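Local coordinates for pectate lyase (Pectobacterium carotovorum, PDB 4U49), which probably cleaves polygalacturonate and pectins, including highly methylated ones, by calcium-dependent endo-acting elimination, at residues 63-68 against 75-80; 89-92 against 98-101; 198-201 against 206-209; 227-232 against 236-241. All blocks are in the same frame, centred on the assembly; numbering follows the deposited sequence.

How the contacts relate
Contacts 1 and 2 lie in the N-terminal beta-sandwich, and contacts 3 and 4 in the parallel beta-helix expected of a polysaccharide lyase 3 enzyme. The centres of contacts 1 and 2 are about 14 Å apart. They do not touch, but both involve the four-stranded sheet of the sandwich. Contacts 3 and 4 have centres about 5 Å apart and are joined: Ile-209 N lies 2.8 Å from Ile-239 O, a probable hydrogen bond between neighbouring strands. Between the pairs the centres are about 27 to 30 Å apart. Contacts 3 and 4 are near the calcium-binding residues: Ala-200 and Leu-229 each have side chains about 8 Å from that of Ile-195. No calcium is bound here.

Contact 1 of 4, residues 63-68 against 75-80; sequences EKIAEL and FTDLTA
Phe-75 packs its ring against three side chains of strand 63-68. The closest is Ala-66, whose CB lies 3.5 Å from Phe-75 CE1. Ile-65 CD1 is 3.8 Å from Phe-75 CE2. Leu-68 reaches the near end of the ring, with CD2 4.0 Å from Phe-75 CD1. All three methyls approach the ring obliquely. The ring reaches them because its CG lies anti to the backbone N (chi1 176°).

Ile-65 and Ala-66 both face Val-51 in a classic beta bulge. Both also send their side chains toward Phe-75, which regular strand alternation would not allow.

The polar part lies beside this cluster. Asp-77 OD2 accepts from Thr-79 N at 3.0 Å, an Asx turn, with the donor 39° out of the carboxylate plane. Arg-53 forms a salt bridge with the same oxygen, and Tyr-88 OH hydrogen-bonds to OD1. Ile-65 crosses Asp-77 at about a right angle, its CD1 3.9 Å from Asp-77 OD1.

No hydrogen bond joins the two segments. The strands belong to the two facing sheets of a sandwich whose strand order resembles that of fibronectin type III domains. Apolar packing thus holds the sheets together here, while Asp-77 shapes the turn after its strand.

Contact 2 of 4, residues 89-92 against 98-101; sequences WVDT and SVLK
Thr-92 and Leu-100 form a hydrogen-bonded antiparallel pair. Thr-92 N donates to Leu-100 O at 2.9 Å, and Leu-100 N returns a bond of 2.9 Å to Thr-92 O. The side chains of Thr-92 and Leu-100 lie side by side on one face of the sheet. Thr-92 OG1 sits between the backbone N and the carbonyl carbon (chi1 66°), which brings it to 3.5 Å from Leu-100 CB.

Asp-91 and Lys-101 are the neighbouring non-hydrogen-bonded pair, on the other face. The carboxylate lies along the aliphatic stem of the lysine, with Asp-91 OD1 3.3 Å from Lys-101 CG. The charges themselves do not meet: Asp-91 OD2 is 6.6 Å from Lys-101 NZ. Val-99 CG1 adds a contact with Asp-91 OD2 at 3.8 Å.

Two waters form the next shell. One donates to Val-90 O and Leu-100 O, and the other to Thr-92 O and Ser-98 O. Further out, Thr-24 packs on Thr-92 and Leu-100 from the facing sheet. Tyr-52 of strand 46-54 touches Asp-91.

This is the hairpin of strands 87-94 and 99-106, at one side of the four-stranded sheet. Backbone bonds supplemented by water hold it. Any attraction between Asp-91 and Lys-101 is probably a weak, long-range one, since the lysine end leads away.

Contact 3 of 4, residues 198-201 against 206-209; sequences DAAT and TMTI
Met-207 reaches across the interior of the beta-helix to Ala-200 and Thr-201. From CB the chain runs out straight: chi1 is trans (-177°), which swings CG clear of the backbone N, and the next torsion is also extended. CB and CG therefore carry the sulfur away from their own strand and toward segment 198-201.

SD is the first atom to meet that segment. It lies 3.7 Å from Thr-201 O and 3.8 Å from Thr-201 C, so it rests against a peptide carbonyl. SD also lies 4.1 Å from Ala-200 CB.

The chain then bends at the last torsion (chi3 75°). This turns the terminal methyl toward Ala-200, and CE comes to 3.8 Å from Ala-200 CB. The same alanine methyl is also approached by Ile-209, whose CD1 lies 4.2 Å from Ala-200 CB. Ala-200 thus meets two apolar tips from the one strand. No hydrogen bond crosses between the segments, and the residues that touch are all buried.

The two segments follow each other along the chain and lie on different walls of the coil. Strand 200-202 runs between the parallel strands 178-182 and 229-230. Strand 206-210 runs between 184-192 and 236-241, also in parallel. Ile-187 and Thr-238 from those two neighbours touch Met-207, and Leu-229 touches both Ala-200 and Ile-209. The apolar contact therefore continues from turn to turn inside the helix.

Contact 4 of 4, residues 227-232 against 236-241; sequences KVLQQN and SHTIVQ
Gln-231 extends its side chain across to Ser-236 and Thr-238, so that its amide group lies between their hydroxyls. The chain is stretched out from its first torsion (chi1 -171°) onward, which carries the amide over to strand 236-241.

The two ends of the amide are used differently. Thr-238 OG1 donates to Gln-231 OE1 at 2.7 Å, coming from above the carbonyl plane, 55° out of it. Gln-231 NE2 donates to Ser-236 OG, also at 2.7 Å, with the hydroxyl tilted 22° from the amide plane. The side chains of Gln-231 and Thr-238 run antiparallel, each reaching past the other.

Each of these groups has a further partner. Trp-254 NE1 hydrogen-bonds to Gln-231 OE1, and Asn-268 O to Gln-231 NE2. Ser-236 OG is hydrogen-bonded to Ala-233 O, and Thr-238 OG1 to Asn-202 ND2.

Beside this polar group lies an apolar one. Leu-229 crosses Val-240 at a slant, and its CD1 is 3.9 Å from Val-240 CG2. The same methyl is 4.1 Å from Thr-238 CG2. Thr-238 thus turns its hydroxyl to the glutamine and its methyl to the leucine. Leu-253 of strand 252-255 also touches Leu-229.

The segments lie on different walls of one coil of the parallel beta-helix. The glutamine amide is buried, yet both its oxygen and its nitrogen are satisfied, each by two bonds. With donors at the oxygen (Thr-238 OG1, Trp-254 NE1) and acceptors at the nitrogen (Ser-236 OG, Asn-268 O), the amide's orientation is probably fixed.

Contact 1 of 4, residues 63-68 against 75-80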
loop_
_atom_site.group_PDB
_atom_site.type_symbol
_atom_site.label_atom_id
_atom_site.label_comp_id
_atom_site.label_asym_id
_atom_site.label_seq_id
_atom_site.Cartn_x
_atom_site.Cartn_y
_atom_site.Cartn_z
ATOM N N GLU A 63 13.177 -19.174 -15.408
ATOM C CA GLU A 63 11.917 -19.720 -15.909
ATOM C C GLU A 63 10.778 -18.753 -15.626
ATOM O O GLU A 63 10.775 -18.067 -14.608
ATOM C CB GLU A 63 11.618 -21.092 -15.289
ATOM C CG GLU A 63 11.547 -21.093 -13.771
ATOM C CD GLU A 63 11.509 -22.493 -13.191
ATOM O OE1 GLU A 63 11.216 -22.637 -11.984
ATOM O OE2 GLU A 63 11.782 -23.448 -13.943
ATOM N N LYS A 64 9.823 -18.688 -16.547
ATOM C CA LYS A 64 8.631 -17.865 -16.370
ATOM C C LYS A 64 7.684 -18.538 -15.379
ATOM O O LYS A 64 7.230 -19.655 -15.617
ATOM C CB LYS A 64 7.937 -17.638 -17.718
ATOM C CG LYS A 64 6.663 -16.810 -17.668
ATOM C CD LYS A 64 6.153 -16.522 -19.082
ATOM C CE LYS A 64 4.785 -15.854 -19.080
ATOM N NZ LYS A 64 4.306 -15.568 -20.470
ATOM N N ILE A 65 7.397 -17.870 -14.264
ATOM C CA ILE A 65 6.555 -18.472 -13.234
ATOM C C ILE A 65 5.173 -17.834 -13.149
ATOM O O ILE A 65 4.323 -18.308 -12.397
ATOM C CB ILE A 65 7.211 -18.397 -11.834
ATOM C CG1 ILE A 65 7.432 -16.942 -11.413
ATOM C CG2 ILE A 65 8.520 -19.183 -11.809
ATOM C CD1 ILE A 65 7.852 -16.775 -9.954
ATOM N N ALA A 66 4.944 -16.772 -13.921
ATOM C CA ALA A 66 3.644 -16.102 -13.906
ATOM C C ALA A 66 3.429 -15.178 -15.098
ATOM O O ALA A 66 4.358 -14.537 -15.593
ATOM C CB ALA A 66 3.473 -15.316 -12.614
ATOM N N GLU A 67 2.181 -15.120 -15.547
ATOM C CA GLU A 67 1.756 -14.190 -16.579
ATOM C C GLU A 67 0.658 -13.320 -15.983
ATOM O O GLU A 67 -0.351 -13.838 -15.504
ATOM C CB GLU A 67 1.268 -14.941 -17.817
ATOM C CG GLU A 67 0.995 -14.063 -19.013
ATOM C CD GLU A 67 0.666 -14.873 -20.249
ATOM O OE1 GLU A 67 -0.535 -15.035 -20.552
ATOM O OE2 GLU A 67 1.610 -15.352 -20.912
ATOM N N LEU A 68 0.860 -12.005 -15.998
ATOM C CA LEU A 68 0.003 -11.092 -15.244
ATOM C C LEU A 68 -0.769 -10.111 -16.119
ATOM O O LEU A 68 -0.462 -9.932 -17.300
ATOM C CB LEU A 68 0.837 -10.301 -14.229
ATOM C CG LEU A 68 1.715 -11.089 -13.255
ATOM C CD1 LEU A 68 2.413 -10.140 -12.282
ATOM C CD2 LEU A 68 0.903 -12.130 -12.497
ATOM N N PHE A 75 3.795 -9.072 -7.085
ATOM C CA PHE A 75 3.538 -10.497 -7.242
ATOM C C PHE A 75 4.009 -11.244 -6.005
ATOM O O PHE A 75 5.060 -10.930 -5.447
ATOM C CB PHE A 75 4.232 -11.053 -8.489
ATOM C CG PHE A 75 4.080 -12.541 -8.651
ATOM C CD1 PHE A 75 2.906 -13.075 -9.159
ATOM C CD2 PHE A 75 5.104 -13.405 -8.291
ATOM C CE1 PHE A 75 2.757 -14.442 -9.306
ATOM C CE2 PHE A 75 4.959 -14.773 -8.435
ATOM C CZ PHE A 75 3.783 -15.291 -8.943
ATOM N N THR A 76 3.233 -12.237 -5.582
ATOM C CA THR A 76 3.598 -13.052 -4.430
ATOM C C THR A 76 4.034 -14.446 -4.870
ATOM O O THR A 76 3.246 -15.196 -5.441
ATOM C CB THR A 76 2.434 -13.187 -3.430
ATOM O OG1 THR A 76 2.065 -11.892 -2.938
ATOM C CG2 THR A 76 2.842 -14.069 -2.258
ATOM N N ASP A 77 5.289 -14.788 -4.600
ATOM C CA ASP A 77 5.819 -16.100 -4.951
ATOM C C ASP A 77 5.771 -17.034 -3.747
ATOM O O ASP A 77 6.483 -16.831 -2.764
ATOM C CB ASP A 77 7.253 -15.979 -5.483
ATOM C CG ASP A 77 7.824 -17.312 -5.945
ATOM O OD1 ASP A 77 9.030 -17.363 -6.262
ATOM O OD2 ASP A 77 7.076 -18.310 -5.991
ATOM N N LEU A 78 4.930 -18.060 -3.838
ATOM C CA LEU A 78 4.773 -19.025 -2.755
ATOM C C LEU A 78 5.397 -20.380 -3.088
ATOM O O LEU A 78 5.325 -21.312 -2.290
ATOM C CB LEU A 78 3.290 -19.210 -2.422
ATOM C CG LEU A 78 2.542 -17.978 -1.908
ATOM C CD1 LEU A 78 1.093 -18.318 -1.595
ATOM C CD2 LEU A 78 3.231 -17.406 -0.684
ATOM N N THR A 79 6.018 -20.487 -4.259
ATOM C CA THR A 79 6.524 -21.774 -4.731
ATOM C C THR A 79 8.048 -21.890 -4.660
ATOM O O THR A 79 8.608 -22.944 -4.966
ATOM C CB THR A 79 6.088 -22.050 -6.183
ATOM O OG1 THR A 79 6.721 -21.114 -7.064
ATOM C CG2 THR A 79 4.575 -21.935 -6.325
ATOM N N ALA A 80 8.715 -20.813 -4.263
ATOM C CA ALA A 80 10.172 -20.806 -4.206
ATOM C C ALA A 80 10.693 -21.615 -3.020
ATOM O O ALA A 80 10.057 -21.667 -1.970
ATOM C CB ALA A 80 10.690 -19.379 -4.136
#

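Contact 2 of 4, residues 89-92 against 98-101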
loop_
_atom_site.group_PDB
_atom_site.type_symbol
_atom_site.label_atom_id
_atom_site.label_comp_id
_atom_site.label_asym_id
_atom_site.label_seq_id
_atom_site.Cartn_x
_atom_site.Cartn_y
_atom_site.Cartn_z
ATOM N N TRP A 89 13.037 -11.395 -12.340
ATOM C CA TRP A 89 12.832 -10.363 -13.354
ATOM C C TRP A 89 11.345 -10.199 -13.630
ATOM O O TRP A 89 10.591 -11.167 -13.540
ATOM C CB TRP A 89 13.532 -10.712 -14.671
ATOM C CG TRP A 89 15.012 -10.837 -14.610
ATOM C CD1 TRP A 89 15.929 -9.896 -14.982
ATOM C CD2 TRP A 89 15.758 -11.980 -14.183
ATOM N NE1 TRP A 89 17.200 -10.380 -14.805
ATOM C CE2 TRP A 89 17.124 -11.656 -14.311
ATOM C CE3 TRP A 89 15.406 -13.242 -13.695
ATOM C CZ2 TRP A 89 18.138 -12.549 -13.968
ATOM C CZ3 TRP A 89 16.414 -14.127 -13.356
ATOM C CH2 TRP A 89 17.763 -13.776 -13.492
ATOM N N VAL A 90 10.919 -8.988 -13.978
ATOM C CA VAL A 90 9.600 -8.813 -14.579
ATOM C C VAL A 90 9.751 -8.202 -15.975
ATOM O O VAL A 90 10.545 -7.281 -16.188
ATOM C CB VAL A 90 8.654 -7.938 -13.711
ATOM C CG1 VAL A 90 8.392 -8.605 -12.369
ATOM C CG2 VAL A 90 9.220 -6.543 -13.509
ATOM N N ASP A 91 9.010 -8.750 -16.930
ATOM C CA ASP A 91 8.985 -8.227 -18.290
ATOM C C ASP A 91 7.640 -7.569 -18.530
ATOM O O ASP A 91 6.606 -8.144 -18.203
ATOM C CB ASP A 91 9.220 -9.337 -19.323
ATOM C CG ASP A 91 10.673 -9.772 -19.408
ATOM O OD1 ASP A 91 11.472 -9.395 -18.525
ATOM O OD2 ASP A 91 11.015 -10.506 -20.362
ATOM N N THR A 92 7.642 -6.364 -19.087
ATOM C CA THR A 92 6.387 -5.736 -19.476
ATOM C C THR A 92 6.247 -5.757 -20.989
ATOM O O THR A 92 7.208 -5.510 -21.716
ATOM C CB THR A 92 6.276 -4.288 -18.974
ATOM O OG1 THR A 92 7.264 -3.480 -19.624
ATOM C CG2 THR A 92 6.475 -4.230 -17.469
ATOM N N SER A 98 6.746 -4.105 -27.913
ATOM C CA SER A 98 8.059 -4.011 -27.286
ATOM C C SER A 98 8.041 -4.664 -25.908
ATOM O O SER A 98 7.089 -4.499 -25.145
ATOM C CB SER A 98 8.505 -2.552 -27.173
ATOM O OG SER A 98 7.637 -1.826 -26.318
ATOM N N VAL A 99 9.096 -5.409 -25.599
ATOM C CA VAL A 99 9.208 -6.063 -24.302
ATOM C C VAL A 99 10.332 -5.431 -23.501
ATOM O O VAL A 99 11.478 -5.383 -23.949
ATOM C CB VAL A 99 9.463 -7.576 -24.440
ATOM C CG1 VAL A 99 9.506 -8.235 -23.066
ATOM C CG2 VAL A 99 8.391 -8.218 -25.307
ATOM N N LEU A 100 9.991 -4.932 -22.320
ATOM C CA LEU A 100 10.954 -4.273 -21.451
ATOM C C LEU A 100 11.262 -5.141 -20.240
ATOM O O LEU A 100 10.361 -5.506 -19.486
ATOM C CB LEU A 100 10.423 -2.908 -21.008
ATOM C CG LEU A 100 11.197 -2.164 -19.918
ATOM C CD1 LEU A 100 12.572 -1.743 -20.413
ATOM C CD2 LEU A 100 10.401 -0.960 -19.428
ATOM N N LYS A 101 12.536 -5.474 -20.064
ATOM C CA LYS A 101 12.964 -6.280 -18.928
ATOM C C LYS A 101 13.400 -5.400 -17.764
ATOM O O LYS A 101 14.095 -4.400 -17.951
ATOM C CB LYS A 101 14.107 -7.213 -19.334
ATOM C CG LYS A 101 13.777 -8.120 -20.512
ATOM C CD LYS A 101 14.951 -9.018 -20.873
ATOM C CE LYS A 101 16.154 -8.200 -21.317
ATOM N NZ LYS A 101 17.313 -9.066 -21.661
HETATM O O HOH W 1 9.571 -4.712 -17.134
HETATM O O HOH W 2 6.981 -2.824 -22.848
#

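Contact 3 of 4, residues 198-201 against 206-209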
loop_
_atom_site.group_PDB
_atom_site.type_symbol
_atom_site.label_atom_id
_atom_site.label_comp_id
_atom_site.label_asym_id
_atom_site.label_seq_id
_atom_site.Cartn_x
_atom_site.Cartn_y
_atom_site.Cartn_z
ATOM N N ASP A 198 2.249 4.765 11.071
ATOM C CA ASP A 198 1.438 4.544 9.878
ATOM C C ASP A 198 2.353 4.196 8.711
ATOM O O ASP A 198 3.555 4.456 8.759
ATOM C CB ASP A 198 0.604 5.782 9.529
ATOM C CG ASP A 198 -0.384 6.154 10.617
ATOM O OD1 ASP A 198 -1.507 5.611 10.607
ATOM O OD2 ASP A 198 -0.044 6.997 11.469
ATOM N N ALA A 199 1.786 3.620 7.658
ATOM C CA ALA A 199 2.544 3.417 6.429
ATOM C C ALA A 199 2.501 4.691 5.595
ATOM O O ALA A 199 3.524 5.155 5.087
ATOM C CB ALA A 199 2.000 2.234 5.640
ATOM N N ALA A 200 1.308 5.261 5.470
ATOM C CA ALA A 200 1.123 6.478 4.695
ATOM C C ALA A 200 -0.022 7.308 5.260
ATOM O O ALA A 200 -1.007 6.764 5.760
ATOM C CB ALA A 200 0.871 6.146 3.232
ATOM N N THR A 201 0.114 8.625 5.169
ATOM C CA THR A 201 -0.861 9.545 5.740
ATOM C C THR A 201 -1.225 10.622 4.730
ATOM O O THR A 201 -0.345 11.282 4.183
ATOM C CB THR A 201 -0.323 10.208 7.022
ATOM O OG1 THR A 201 -0.027 9.198 7.997
ATOM C CG2 THR A 201 -1.344 11.178 7.591
ATOM N N THR A 206 -5.387 14.186 -3.288
ATOM C CA THR A 206 -5.369 12.777 -3.643
ATOM C C THR A 206 -4.017 12.173 -3.280
ATOM O O THR A 206 -2.974 12.767 -3.547
ATOM C CB THR A 206 -5.646 12.560 -5.151
ATOM O OG1 THR A 206 -6.866 13.217 -5.523
ATOM C CG2 THR A 206 -5.764 11.076 -5.464
ATOM N N MET A 207 -4.044 11.006 -2.644
ATOM C CA MET A 207 -2.832 10.234 -2.398
ATOM C C MET A 207 -2.998 8.860 -3.030
ATOM O O MET A 207 -3.889 8.096 -2.651
ATOM C CB MET A 207 -2.546 10.104 -0.902
ATOM C CG MET A 207 -1.249 9.374 -0.580
ATOM S SD MET A 207 -0.966 9.204 1.194
ATOM C CE MET A 207 -2.135 7.910 1.613
ATOM N N THR A 208 -2.142 8.553 -3.997
ATOM C CA THR A 208 -2.259 7.313 -4.753
ATOM C C THR A 208 -1.090 6.376 -4.484
ATOM O O THR A 208 0.062 6.715 -4.748
ATOM C CB THR A 208 -2.336 7.587 -6.269
ATOM O OG1 THR A 208 -3.433 8.465 -6.543
ATOM C CG2 THR A 208 -2.520 6.287 -7.034
ATOM N N ILE A 209 -1.396 5.197 -3.953
ATOM C CA ILE A 209 -0.384 4.177 -3.709
ATOM C C ILE A 209 -0.370 3.173 -4.858
ATOM O O ILE A 209 -1.385 2.550 -5.157
ATOM C CB ILE A 209 -0.640 3.446 -2.378
ATOM C CG1 ILE A 209 -0.544 4.432 -1.209
ATOM C CG2 ILE A 209 0.341 2.294 -2.201
ATOM C CD1 ILE A 209 -0.718 3.794 0.148
#

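Contact 4 of 4, residues 227-232 against 236-241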
loop_
_atom_site.group_PDB
_atom_site.type_symbol
_atom_site.label_atom_id
_atom_site.label_comp_id
_atom_site.label_asym_id
_atom_site.label_seq_id
_atom_site.Cartn_x
_atom_site.Cartn_y
_atom_site.Cartn_z
ATOM N N LYS A 227 -2.684 0.426 12.216
ATOM C CA LYS A 227 -3.383 0.942 11.048
ATOM C C LYS A 227 -2.392 1.307 9.948
ATOM O O LYS A 227 -1.308 1.828 10.215
ATOM C CB LYS A 227 -4.244 2.150 11.422
ATOM C CG LYS A 227 -3.455 3.362 11.875
ATOM C CD LYS A 227 -4.126 4.066 13.038
ATOM C CE LYS A 227 -3.480 5.420 13.294
ATOM N NZ LYS A 227 -1.992 5.321 13.396
ATOM N N VAL A 228 -2.771 1.026 8.709
ATOM C CA VAL A 228 -1.875 1.221 7.578
ATOM C C VAL A 228 -1.962 2.634 7.015
ATOM O O VAL A 228 -0.943 3.290 6.796
ATOM C CB VAL A 228 -2.188 0.223 6.452
ATOM C CG1 VAL A 228 -1.197 0.384 5.307
ATOM C CG2 VAL A 228 -2.179 -1.200 6.989
ATOM N N LEU A 229 -3.187 3.093 6.781
ATOM C CA LEU A 229 -3.418 4.359 6.092
ATOM C C LEU A 229 -4.110 5.365 6.999
ATOM O O LEU A 229 -4.956 5.005 7.793
ATOM C CB LEU A 229 -4.259 4.138 4.846
ATOM C CG LEU A 229 -3.644 3.210 3.811
ATOM C CD1 LEU A 229 -4.572 3.012 2.628
ATOM C CD2 LEU A 229 -2.290 3.738 3.355
ATOM N N GLN A 230 -3.758 6.631 6.887
ATOM C CA GLN A 230 -4.239 7.608 7.832
ATOM C C GLN A 230 -4.636 8.800 6.977
ATOM O O GLN A 230 -3.946 9.127 6.000
ATOM C CB GLN A 230 -3.103 7.791 8.842
ATOM C CG GLN A 230 -3.229 8.465 10.175
ATOM C CD GLN A 230 -4.602 8.508 10.758
ATOM O OE1 GLN A 230 -5.242 7.451 11.017
ATOM N NE2 GLN A 230 -4.945 9.713 11.239
ATOM N N GLN A 231 -5.802 9.368 7.279
ATOM C CA GLN A 231 -6.441 10.345 6.394
ATOM C C GLN A 231 -7.391 11.260 7.168
ATOM O O GLN A 231 -8.597 11.007 7.250
ATOM C CB GLN A 231 -7.224 9.643 5.274
ATOM C CG GLN A 231 -7.740 10.563 4.174
ATOM C CD GLN A 231 -8.466 9.814 3.054
ATOM O OE1 GLN A 231 -8.090 8.697 2.700
ATOM N NE2 GLN A 231 -9.519 10.427 2.502
ATOM N N ASN A 232 -6.848 12.322 7.745
ATOM C CA ASN A 232 -7.616 13.170 8.642
ATOM C C ASN A 232 -8.319 14.315 7.928
ATOM O O ASN A 232 -9.336 14.818 8.407
ATOM C CB ASN A 232 -6.696 13.708 9.735
ATOM C CG ASN A 232 -6.467 12.697 10.845
ATOM O OD1 ASN A 232 -5.330 12.329 11.142
ATOM N ND2 ASN A 232 -7.557 12.230 11.455
ATOM N N SER A 236 -10.893 14.671 0.832
ATOM C CA SER A 236 -9.635 14.010 0.527
ATOM C C SER A 236 -9.901 12.622 -0.032
ATOM O O SER A 236 -10.943 12.025 0.237
ATOM C CB SER A 236 -8.763 13.920 1.778
ATOM O OG SER A 236 -9.399 13.132 2.775
ATOM N N HIS A 237 -8.950 12.108 -0.802
ATOM C CA HIS A 237 -9.126 10.827 -1.463
ATOM C C HIS A 237 -7.830 10.024 -1.464
ATOM O O HIS A 237 -6.806 10.487 -1.963
ATOM C CB HIS A 237 -9.614 11.044 -2.899
ATOM C CG HIS A 237 -10.106 9.802 -3.570
ATOM N ND1 HIS A 237 -10.321 9.731 -4.931
ATOM C CD2 HIS A 237 -10.439 8.586 -3.074
ATOM C CE1 HIS A 237 -10.757 8.525 -5.244
ATOM N NE2 HIS A 237 -10.839 7.810 -4.136
ATOM N N THR A 238 -7.875 8.826 -0.894
ATOM C CA THR A 238 -6.749 7.907 -0.983
ATOM C C THR A 238 -7.091 6.781 -1.946
ATOM O O THR A 238 -8.147 6.151 -1.831
ATOM C CB THR A 238 -6.365 7.319 0.389
ATOM O OG1 THR A 238 -5.868 8.364 1.239
ATOM C CG2 THR A 238 -5.289 6.252 0.230
ATOM N N ILE A 239 -6.196 6.551 -2.903
ATOM C CA ILE A 239 -6.358 5.508 -3.907
ATOM C C ILE A 239 -5.283 4.439 -3.741
ATOM O O ILE A 239 -4.098 4.754 -3.627
ATOM C CB ILE A 239 -6.284 6.085 -5.341
ATOM C CG1 ILE A 239 -7.350 7.162 -5.546
ATOM C CG2 ILE A 239 -6.437 4.975 -6.376
ATOM C CD1 ILE A 239 -7.317 7.801 -6.927
ATOM N N VAL A 240 -5.709 3.180 -3.717
ATOM C CA VAL A 240 -4.799 2.046 -3.611
ATOM C C VAL A 240 -4.900 1.182 -4.863
ATOM O O VAL A 240 -5.956 0.617 -5.143
ATOM C CB VAL A 240 -5.111 1.184 -2.368
ATOM C CG1 VAL A 240 -4.223 -0.047 -2.332
ATOM C CG2 VAL A 240 -4.955 2.003 -1.088
ATOM N N GLN A 241 -3.807 1.083 -5.617
ATOM C CA GLN A 241 -3.826 0.342 -6.878
ATOM C C GLN A 241 -2.531 -0.440 -7.110
ATOM O O GLN A 241 -1.644 -0.456 -6.260
ATOM C CB GLN A 241 -4.086 1.298 -8.053
ATOM C CG GLN A 241 -2.964 2.298 -8.327
ATOM C CD GLN A 241 -3.389 3.422 -9.256
ATOM O OE1 GLN A 241 -4.369 4.116 -8.998
ATOM N NE2 GLN A 241 -2.647 3.607 -10.343
#